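Local coordinates for protein glycosaminoglycan xylosylkinase (Hydra vulgaris, PDB 5XOM) that probably phosphorylates the linkage xylose of glycosaminoglycan chains, as a kinase of the Fam20 family, at residues A[132-137]-A[298-303]; A[170-175]-A[184-189]; A[321-326]-A[386-391]. All coordinates share one frame; numbering follows the deposited sequence.

How the contacts relate
Along the chain, contact 2 is nested inside the loop that contact 1 closes, and contact 3 follows both. Contact 1 brings helix 132-144 to the loop after strand 289-292, its centre about 8 Å from that of the chain. Contact 2 lies about 23 Å away, centre to centre, where helix 170-173 meets an antiparallel sheet. Contact 3, in a two-stranded parallel sheet near the C-terminus, is about 28 Å from contact 1 and about 47 Å from contact 2, between centres. Helix 259-273 packs against both contact 1 and contact 3. Contact 1 is central and buried, consistent with a place in the kinase core; the others are partly buried, on opposite sides of the chain's centre.

Contact 1 of 3, residues A[132-137]-A[298-303]; sequences HNAEIA and AKSFGN
E135 and A298 meet where helix 132-144 passes the loop 298-303. The E135 side chain leaves CB with CG anti to the carbonyl carbon (chi1 -70°). CG lies 3.5 Å from A298 CB. A bend at chi2 brings CD to 3.6 Å from A298 N. At the tip the two oxygens part. OE2 touches A298 CB at 3.4 Å and forms a salt bridge with K111. OE1 accepts a hydrogen bond from the backbone N of N297. An alanine here would probably leave K111 without its acidic mate and the N297 N-H without this acceptor, and would open a gap beside A298 CB.

A134 and A137, one helical turn apart, face the other part of the loop. A134 CB sits 3.2 Å from S300 OG, a hydroxyl whose hydrogen bond goes to N297 O. The same CB lies at the edge of the F301 ring, near its plane, 3.9 Å from CD2. A137 CB meets the ring obliquely, 3.8 Å from F301 CE2. One water bridges the segments. It accepts from N133 ND2 at 3.1 Å and donates to F301 O.

The K111–E135 salt bridge is consistent with the lysine–glutamate pair of protein kinases, helix 132-144 probably standing in the place of helix C. This helix also packs on strands 153-159 and 205-212 through E135, I136 and H132. S300 and F301 also touch I273 of helix 259-273.

Contact 2 of 3, residues A[170-175]-A[184-189]; sequences KKLATT and LCFYGK
Y187 CG stands between its backbone N and carbonyl carbon, the crowded position (chi1 62°), and the tyrosine ring lies across T175. The chi1 of T175 (70°) places OG1 in the corresponding position, near both G188 N and L172 O. T175 CB sits over the centre of the Y187 ring, 3.7 Å from its centroid and 5° off the normal, a CH-pi contact. T175 CG2 reaches toward CE1 of the ring.

The backbone pins the same pair. Y187 N gives a hydrogen bond of 3.1 Å to T175 O. The CA-H of F186 also approaches this oxygen, with F186 CA 3.1 Å from T175 O. The T175–Y187 bond carries on the antiparallel pairing of strands 176-178 and 184-186, in which C185 bonds with I177. C185 is also tied by a disulfide to C200.

T175 OG1 works in two directions. It donates to L172 O over 2.9 Å, in the carbonyl plane and on a lone pair. It also accepts a weak bond from G188 N. L172 O, within helix 170-173, takes two donors from T175, its N and its OG1.

The L172 and F186 side chains cross obliquely, with L172 CD1 3.7 Å from F186 CD2. K189 lies against the helix with its methylenes. K189 CD is 3.8 Å from K171 CG, and K189 CE is 3.1 Å from K171 O.

In chemical terms, T175 makes both hydrogen bonds between the segments as well as the CH-pi contact. L172 adds apolar contact. K171 and K189 meet through aliphatic carbons, and NZ takes no part in that touch.

Contact 3 of 3, residues A[321-326]-A[386-391]; sequences LRSSTY and NVIIED
A short two-stranded parallel sheet joins L321 and R322 to I388 and I389, near the C-terminus of the chain in this Fam20-family kinase. L321 pairs with I388 and R322 with I389. L321 N donates to V387 O at 2.8 Å, and I389 N donates to L321 O at 2.9 Å. S323 N continues the ladder with a bond of 2.8 Å to I389 O, arriving from above the carbonyl plane. R322 is also the N-cap residue of helix 323-334, and the strand runs directly into that helix.

The charged side of the contact is R322 with D391. The arginine chain is extended to CD, then bends at chi3 (-65°), which turns NE to the carboxylate. The grip is side-on, and the two flat groups are nearly coplanar, 14° apart. R322 NE lies 3.0 Å from D391 OD1 and 2.9 Å from D391 OD2. R322 NH2 reaches OD2 of D391 at 2.8 Å on its syn lone pair. Thus OD2 takes two donors. R322 NH1 forms salt bridges with D262 and D265 of helix 259-273, and the three acids are likely to balance the guanidinium charge and to limit its rotation.

E390 bends back toward the helix start. One water links its OE1 to S323 OG. Another accepts from S324 N and donates to E390 OE2 and D391 OD1; E390 OE2 also accepts from H392 N.

L321 and I388 share the other side of the strands, against helix 358-382. There I388 CD1 lies over the face of the Y326 ring, 4.1 Å from its centroid, in a CH-pi contact.

Contact 1 of 3, residues A[132-137]-A[298-303]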
loop_
_atom_site.group_PDB
_atom_site.type_symbol
_atom_site.label_atom_id
_atom_site.label_comp_id
_atom_site.label_asym_id
_atom_site.label_seq_id
_atom_site.Cartn_x
_atom_site.Cartn_y
_atom_site.Cartn_z
ATOM N N HIS A 132 -4.067 -24.077 15.571
ATOM C CA HIS A 132 -3.348 -22.811 15.476
ATOM C C HIS A 132 -2.860 -22.553 14.056
ATOM O O HIS A 132 -2.867 -21.410 13.589
ATOM C CB HIS A 132 -2.172 -22.807 16.447
ATOM C CG HIS A 132 -1.020 -23.647 15.988
ATOM N ND1 HIS A 132 -1.135 -24.999 15.746
ATOM C CD2 HIS A 132 0.264 -23.322 15.698
ATOM C CE1 HIS A 132 0.031 -25.477 15.346
ATOM N NE2 HIS A 132 0.898 -24.480 15.310
ATOM N N ASN A 133 -2.396 -23.596 13.367
ATOM C CA ASN A 133 -1.870 -23.407 12.023
ATOM C C ASN A 133 -2.976 -23.099 11.035
ATOM O O ASN A 133 -2.710 -22.492 9.992
ATOM C CB ASN A 133 -1.087 -24.647 11.570
ATOM C CG ASN A 133 -1.967 -25.883 11.467
ATOM O OD1 ASN A 133 -2.728 -26.196 12.387
ATOM N ND2 ASN A 133 -1.881 -26.582 10.334
ATOM N N ALA A 134 -4.211 -23.493 11.353
ATOM C CA ALA A 134 -5.342 -23.166 10.493
ATOM C C ALA A 134 -5.624 -21.670 10.494
ATOM O O ALA A 134 -5.981 -21.106 9.453
ATOM C CB ALA A 134 -6.580 -23.945 10.935
ATOM N N GLU A 135 -5.472 -21.008 11.651
ATOM C CA GLU A 135 -5.660 -19.560 11.702
ATOM C C GLU A 135 -4.675 -18.853 10.783
ATOM O O GLU A 135 -5.041 -17.903 10.085
ATOM C CB GLU A 135 -5.502 -19.033 13.137
ATOM C CG GLU A 135 -6.620 -19.419 14.106
ATOM C CD GLU A 135 -7.882 -18.552 13.994
ATOM O OE1 GLU A 135 -8.070 -17.838 12.980
ATOM O OE2 GLU A 135 -8.698 -18.590 14.940
ATOM N N ILE A 136 -3.416 -19.299 10.779
ATOM C CA ILE A 136 -2.405 -18.694 9.914
ATOM C C ILE A 136 -2.767 -18.898 8.449
ATOM O O ILE A 136 -2.755 -17.954 7.651
ATOM C CB ILE A 136 -1.016 -19.271 10.235
ATOM C CG1 ILE A 136 -0.642 -18.954 11.684
ATOM C CG2 ILE A 136 0.031 -18.703 9.284
ATOM C CD1 ILE A 136 0.500 -19.772 12.198
ATOM N N ALA A 137 -3.092 -20.138 8.074
ATOM C CA ALA A 137 -3.417 -20.424 6.683
ATOM C C ALA A 137 -4.677 -19.686 6.247
ATOM O O ALA A 137 -4.736 -19.151 5.136
ATOM C CB ALA A 137 -3.571 -21.927 6.478
ATOM N N ALA A 298 -10.220 -21.190 13.202
ATOM C CA ALA A 298 -9.280 -22.228 13.618
ATOM C C ALA A 298 -9.841 -23.642 13.542
ATOM O O ALA A 298 -9.057 -24.600 13.579
ATOM C CB ALA A 298 -8.802 -21.974 15.046
ATOM N N LYS A 299 -11.155 -23.814 13.426
ATOM C CA LYS A 299 -11.700 -25.166 13.349
ATOM C C LYS A 299 -11.799 -25.580 11.885
ATOM O O LYS A 299 -12.859 -25.847 11.319
ATOM C CB LYS A 299 -13.046 -25.248 14.059
ATOM C CG LYS A 299 -13.376 -26.666 14.504
ATOM C CD LYS A 299 -12.906 -26.935 15.924
ATOM C CE LYS A 299 -13.778 -26.209 16.921
ATOM N NZ LYS A 299 -15.170 -26.725 16.834
ATOM N N SER A 300 -10.619 -25.658 11.285
ATOM C CA SER A 300 -10.490 -25.917 9.865
ATOM C C SER A 300 -9.217 -26.724 9.652
ATOM O O SER A 300 -8.445 -26.967 10.589
ATOM C CB SER A 300 -10.511 -24.598 9.074
ATOM O OG SER A 300 -9.487 -23.725 9.506
ATOM N N PHE A 301 -9.015 -27.150 8.404
ATOM C CA PHE A 301 -7.889 -28.014 8.036
ATOM C C PHE A 301 -7.746 -29.179 9.017
ATOM O O PHE A 301 -6.652 -29.496 9.491
ATOM C CB PHE A 301 -6.590 -27.211 7.923
ATOM C CG PHE A 301 -6.628 -26.153 6.839
ATOM C CD1 PHE A 301 -6.512 -26.508 5.497
ATOM C CD2 PHE A 301 -6.763 -24.809 7.161
ATOM C CE1 PHE A 301 -6.546 -25.540 4.495
ATOM C CE2 PHE A 301 -6.797 -23.831 6.166
ATOM C CZ PHE A 301 -6.692 -24.199 4.830
ATOM N N GLY A 302 -8.873 -29.819 9.327
ATOM C CA GLY A 302 -8.877 -30.997 10.171
ATOM C C GLY A 302 -8.739 -32.290 9.387
ATOM O O GLY A 302 -8.184 -33.259 9.907
ATOM N N ASN A 303 -9.210 -32.319 8.130
ATOM C CA ASN A 303 -9.118 -33.537 7.329
ATOM C C ASN A 303 -8.949 -33.163 5.861
ATOM O O ASN A 303 -9.862 -32.611 5.242
ATOM C CB ASN A 303 -10.340 -34.443 7.526
ATOM C CG ASN A 303 -10.257 -35.746 6.713
ATOM O OD1 ASN A 303 -9.512 -35.869 5.730
ATOM N ND2 ASN A 303 -10.944 -36.762 7.209
HETATM O O HOH W 1 -3.654 -29.097 9.873
#

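Contact 2 of 3, residues A[170-175]-A[184-189]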
loop_
_atom_site.group_PDB
_atom_site.type_symbol
_atom_site.label_atom_id
_atom_site.label_comp_id
_atom_site.label_asym_id
_atom_site.label_seq_id
_atom_site.Cartn_x
_atom_site.Cartn_y
_atom_site.Cartn_z
ATOM N N LYS A 170 -3.178 -14.309 37.755
ATOM C CA LYS A 170 -3.452 -15.522 38.513
ATOM C C LYS A 170 -4.411 -16.461 37.804
ATOM O O LYS A 170 -4.255 -17.684 37.885
ATOM C CB LYS A 170 -4.065 -15.228 39.872
ATOM C CG LYS A 170 -3.441 -16.041 40.936
ATOM C CD LYS A 170 -4.539 -16.226 41.930
ATOM C CE LYS A 170 -4.029 -16.991 43.110
ATOM N NZ LYS A 170 -5.186 -17.133 43.981
ATOM N N LYS A 171 -5.409 -15.915 37.114
ATOM C CA LYS A 171 -6.391 -16.760 36.451
ATOM C C LYS A 171 -5.720 -17.738 35.501
ATOM O O LYS A 171 -6.137 -18.898 35.392
ATOM C CB LYS A 171 -7.405 -15.905 35.695
ATOM C CG LYS A 171 -8.850 -16.321 35.871
ATOM C CD LYS A 171 -9.740 -15.475 34.975
ATOM C CE LYS A 171 -9.426 -13.992 35.102
ATOM N NZ LYS A 171 -10.297 -13.179 34.206
ATOM N N LEU A 172 -4.669 -17.294 34.819
ATOM C CA LEU A 172 -3.936 -18.143 33.895
ATOM C C LEU A 172 -2.838 -18.932 34.602
ATOM O O LEU A 172 -2.700 -20.139 34.375
ATOM C CB LEU A 172 -3.343 -17.290 32.768
ATOM C CG LEU A 172 -2.273 -17.924 31.880
ATOM C CD1 LEU A 172 -2.869 -19.041 31.043
ATOM C CD2 LEU A 172 -1.633 -16.878 30.976
ATOM N N ALA A 173 -2.077 -18.269 35.478
ATOM C CA ALA A 173 -0.932 -18.907 36.125
ATOM C C ALA A 173 -1.331 -20.167 36.888
ATOM O O ALA A 173 -0.587 -21.155 36.895
ATOM C CB ALA A 173 -0.237 -17.916 37.057
ATOM N N THR A 174 -2.493 -20.156 37.547
ATOM C CA THR A 174 -2.881 -21.316 38.349
ATOM C C THR A 174 -3.270 -22.527 37.513
ATOM O O THR A 174 -3.578 -23.570 38.100
ATOM C CB THR A 174 -4.043 -20.973 39.285
ATOM O OG1 THR A 174 -5.213 -20.655 38.512
ATOM C CG2 THR A 174 -3.688 -19.790 40.164
ATOM N N THR A 175 -3.268 -22.439 36.182
ATOM C CA THR A 175 -3.548 -23.601 35.346
ATOM C C THR A 175 -2.292 -24.119 34.659
ATOM O O THR A 175 -2.387 -24.967 33.765
ATOM C CB THR A 175 -4.631 -23.287 34.303
ATOM O OG1 THR A 175 -4.119 -22.380 33.320
ATOM C CG2 THR A 175 -5.846 -22.661 34.962
ATOM N N LEU A 184 6.277 -28.024 30.262
ATOM C CA LEU A 184 5.421 -27.032 30.895
ATOM C C LEU A 184 4.175 -26.845 30.045
ATOM O O LEU A 184 4.268 -26.669 28.824
ATOM C CB LEU A 184 6.170 -25.710 31.075
ATOM C CG LEU A 184 5.398 -24.532 31.663
ATOM C CD1 LEU A 184 4.845 -24.879 33.041
ATOM C CD2 LEU A 184 6.327 -23.329 31.757
ATOM N N CYS A 185 3.009 -26.901 30.687
ATOM C CA CYS A 185 1.720 -26.860 30.007
ATOM C C CYS A 185 0.792 -25.906 30.745
ATOM O O CYS A 185 1.076 -25.478 31.865
ATOM C CB CYS A 185 1.070 -28.247 29.938
ATOM S SG CYS A 185 2.166 -29.642 29.558
ATOM N N PHE A 186 -0.333 -25.575 30.110
ATOM C CA PHE A 186 -1.427 -24.935 30.829
ATOM C C PHE A 186 -2.748 -25.412 30.237
ATOM O O PHE A 186 -2.810 -25.812 29.072
ATOM C CB PHE A 186 -1.326 -23.394 30.823
ATOM C CG PHE A 186 -1.656 -22.738 29.502
ATOM C CD1 PHE A 186 -0.676 -22.535 28.536
ATOM C CD2 PHE A 186 -2.940 -22.274 29.256
ATOM C CE1 PHE A 186 -0.982 -21.910 27.330
ATOM C CE2 PHE A 186 -3.257 -21.647 28.057
ATOM C CZ PHE A 186 -2.275 -21.466 27.092
ATOM N N TYR A 187 -3.801 -25.406 31.064
ATOM C CA TYR A 187 -5.099 -25.921 30.641
ATOM C C TYR A 187 -6.252 -24.921 30.684
ATOM O O TYR A 187 -7.356 -25.279 30.265
ATOM C CB TYR A 187 -5.477 -27.163 31.462
ATOM C CG TYR A 187 -5.625 -26.949 32.949
ATOM C CD1 TYR A 187 -6.821 -26.487 33.490
ATOM C CD2 TYR A 187 -4.586 -27.255 33.821
ATOM C CE1 TYR A 187 -6.967 -26.308 34.854
ATOM C CE2 TYR A 187 -4.722 -27.080 35.186
ATOM C CZ TYR A 187 -5.914 -26.607 35.699
ATOM O OH TYR A 187 -6.053 -26.428 37.059
ATOM N N GLY A 188 -6.046 -23.694 31.174
ATOM C CA GLY A 188 -7.064 -22.644 31.088
ATOM C C GLY A 188 -8.271 -22.861 31.996
ATOM O O GLY A 188 -8.313 -23.766 32.831
ATOM N N LYS A 189 -9.273 -21.982 31.821
ATOM C CA LYS A 189 -10.490 -22.028 32.628
ATOM C C LYS A 189 -11.778 -21.925 31.812
ATOM O O LYS A 189 -12.824 -21.557 32.361
ATOM C CB LYS A 189 -10.458 -20.933 33.696
ATOM C CG LYS A 189 -9.389 -21.171 34.737
ATOM C CD LYS A 189 -9.354 -20.087 35.787
ATOM C CE LYS A 189 -8.382 -20.481 36.881
ATOM N NZ LYS A 189 -8.809 -21.786 37.473
#

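Contact 3 of 3, residues A[321-326]-A[386-391]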
loop_
_atom_site.group_PDB
_atom_site.type_symbol
_atom_site.label_atom_id
_atom_site.label_comp_id
_atom_site.label_asym_id
_atom_site.label_seq_id
_atom_site.Cartn_x
_atom_site.Cartn_y
_atom_site.Cartn_z
ATOM N N LEU A 321 -24.322 -14.824 -6.215
ATOM C CA LEU A 321 -22.885 -14.722 -6.024
ATOM C C LEU A 321 -22.452 -13.322 -6.398
ATOM O O LEU A 321 -22.792 -12.833 -7.479
ATOM C CB LEU A 321 -22.123 -15.756 -6.863
ATOM C CG LEU A 321 -20.589 -15.710 -6.772
ATOM C CD1 LEU A 321 -20.099 -15.862 -5.333
ATOM C CD2 LEU A 321 -19.960 -16.773 -7.663
ATOM N N ARG A 322 -21.718 -12.683 -5.493
ATOM C CA ARG A 322 -21.239 -11.334 -5.745
ATOM C C ARG A 322 -20.277 -11.324 -6.920
ATOM O O ARG A 322 -19.425 -12.205 -7.055
ATOM C CB ARG A 322 -20.564 -10.773 -4.501
ATOM C CG ARG A 322 -19.787 -9.490 -4.741
ATOM C CD ARG A 322 -19.366 -8.844 -3.425
ATOM N NE ARG A 322 -20.505 -8.387 -2.635
ATOM C CZ ARG A 322 -20.735 -8.767 -1.387
ATOM N NH1 ARG A 322 -19.918 -9.616 -0.764
ATOM N NH2 ARG A 322 -21.795 -8.303 -0.729
ATOM N N SER A 323 -20.412 -10.299 -7.765
ATOM C CA SER A 323 -19.677 -10.257 -9.024
ATOM C C SER A 323 -18.168 -10.253 -8.799
ATOM O O SER A 323 -17.435 -10.982 -9.474
ATOM C CB SER A 323 -20.111 -9.043 -9.844
ATOM O OG SER A 323 -19.366 -8.938 -11.047
ATOM N N SER A 324 -17.679 -9.404 -7.886
ATOM C CA SER A 324 -16.238 -9.346 -7.638
ATOM C C SER A 324 -15.697 -10.688 -7.153
ATOM O O SER A 324 -14.579 -11.080 -7.507
ATOM C CB SER A 324 -15.900 -8.241 -6.633
ATOM O OG SER A 324 -16.645 -8.368 -5.435
ATOM N N THR A 325 -16.468 -11.396 -6.322
ATOM C CA THR A 325 -16.050 -12.718 -5.862
ATOM C C THR A 325 -15.912 -13.684 -7.034
ATOM O O THR A 325 -14.920 -14.411 -7.145
ATOM C CB THR A 325 -17.048 -13.256 -4.835
ATOM O OG1 THR A 325 -17.144 -12.342 -3.736
ATOM C CG2 THR A 325 -16.585 -14.612 -4.302
ATOM N N TYR A 326 -16.910 -13.700 -7.922
ATOM C CA TYR A 326 -16.860 -14.562 -9.099
ATOM C C TYR A 326 -15.640 -14.259 -9.962
ATOM O O TYR A 326 -14.947 -15.175 -10.418
ATOM C CB TYR A 326 -18.143 -14.391 -9.907
ATOM C CG TYR A 326 -18.190 -15.153 -11.212
ATOM C CD1 TYR A 326 -18.159 -16.543 -11.234
ATOM C CD2 TYR A 326 -18.276 -14.478 -12.423
ATOM C CE1 TYR A 326 -18.210 -17.238 -12.433
ATOM C CE2 TYR A 326 -18.328 -15.162 -13.624
ATOM C CZ TYR A 326 -18.296 -16.541 -13.624
ATOM O OH TYR A 326 -18.344 -17.221 -14.820
ATOM N N ASN A 386 -28.799 -13.911 -13.594
ATOM C CA ASN A 386 -29.613 -13.825 -12.382
ATOM C C ASN A 386 -28.894 -14.362 -11.146
ATOM O O ASN A 386 -29.424 -14.246 -10.030
ATOM C CB ASN A 386 -30.939 -14.587 -12.534
ATOM C CG ASN A 386 -31.709 -14.174 -13.774
ATOM O OD1 ASN A 386 -32.115 -15.025 -14.568
ATOM N ND2 ASN A 386 -31.865 -12.878 -13.977
ATOM N N VAL A 387 -27.717 -14.956 -11.313
ATOM C CA VAL A 387 -26.908 -15.431 -10.192
ATOM C C VAL A 387 -25.817 -14.431 -9.834
ATOM O O VAL A 387 -25.572 -14.175 -8.658
ATOM C CB VAL A 387 -26.304 -16.817 -10.509
ATOM C CG1 VAL A 387 -25.162 -17.124 -9.546
ATOM C CG2 VAL A 387 -27.381 -17.891 -10.444
ATOM N N ILE A 388 -25.140 -13.874 -10.833
ATOM C CA ILE A 388 -24.085 -12.898 -10.596
ATOM C C ILE A 388 -24.725 -11.554 -10.269
ATOM O O ILE A 388 -25.404 -10.959 -11.111
ATOM C CB ILE A 388 -23.163 -12.790 -11.820
ATOM C CG1 ILE A 388 -22.495 -14.140 -12.088
ATOM C CG2 ILE A 388 -22.142 -11.692 -11.630
ATOM C CD1 ILE A 388 -21.846 -14.751 -10.855
ATOM N N ILE A 389 -24.513 -11.074 -9.043
ATOM C CA ILE A 389 -25.036 -9.789 -8.589
ATOM C C ILE A 389 -23.882 -8.805 -8.478
ATOM O O ILE A 389 -22.942 -9.016 -7.701
ATOM C CB ILE A 389 -25.785 -9.902 -7.251
ATOM C CG1 ILE A 389 -27.153 -10.559 -7.442
ATOM C CG2 ILE A 389 -25.984 -8.528 -6.639
ATOM C CD1 ILE A 389 -27.165 -12.024 -7.230
ATOM N N GLU A 390 -23.958 -7.721 -9.247
ATOM C CA GLU A 390 -22.994 -6.629 -9.147
ATOM C C GLU A 390 -23.540 -5.624 -8.143
ATOM O O GLU A 390 -24.374 -4.783 -8.480
ATOM C CB GLU A 390 -22.745 -5.984 -10.508
ATOM C CG GLU A 390 -21.855 -4.748 -10.429
ATOM C CD GLU A 390 -20.463 -5.053 -9.887
ATOM O OE1 GLU A 390 -19.599 -5.519 -10.660
ATOM O OE2 GLU A 390 -20.238 -4.850 -8.676
ATOM N N ASP A 391 -23.093 -5.732 -6.892
ATOM C CA ASP A 391 -23.463 -4.781 -5.854
ATOM C C ASP A 391 -22.354 -3.780 -5.572
ATOM O O ASP A 391 -22.439 -3.036 -4.589
ATOM C CB ASP A 391 -23.854 -5.515 -4.564
ATOM C CG ASP A 391 -22.671 -6.213 -3.882
ATOM O OD1 ASP A 391 -21.591 -6.361 -4.500
ATOM O OD2 ASP A 391 -22.828 -6.610 -2.707
HETATM O O HOH W 2 -17.448 -6.867 -10.155
HETATM O O HOH W 3 -19.453 -7.141 -6.756
#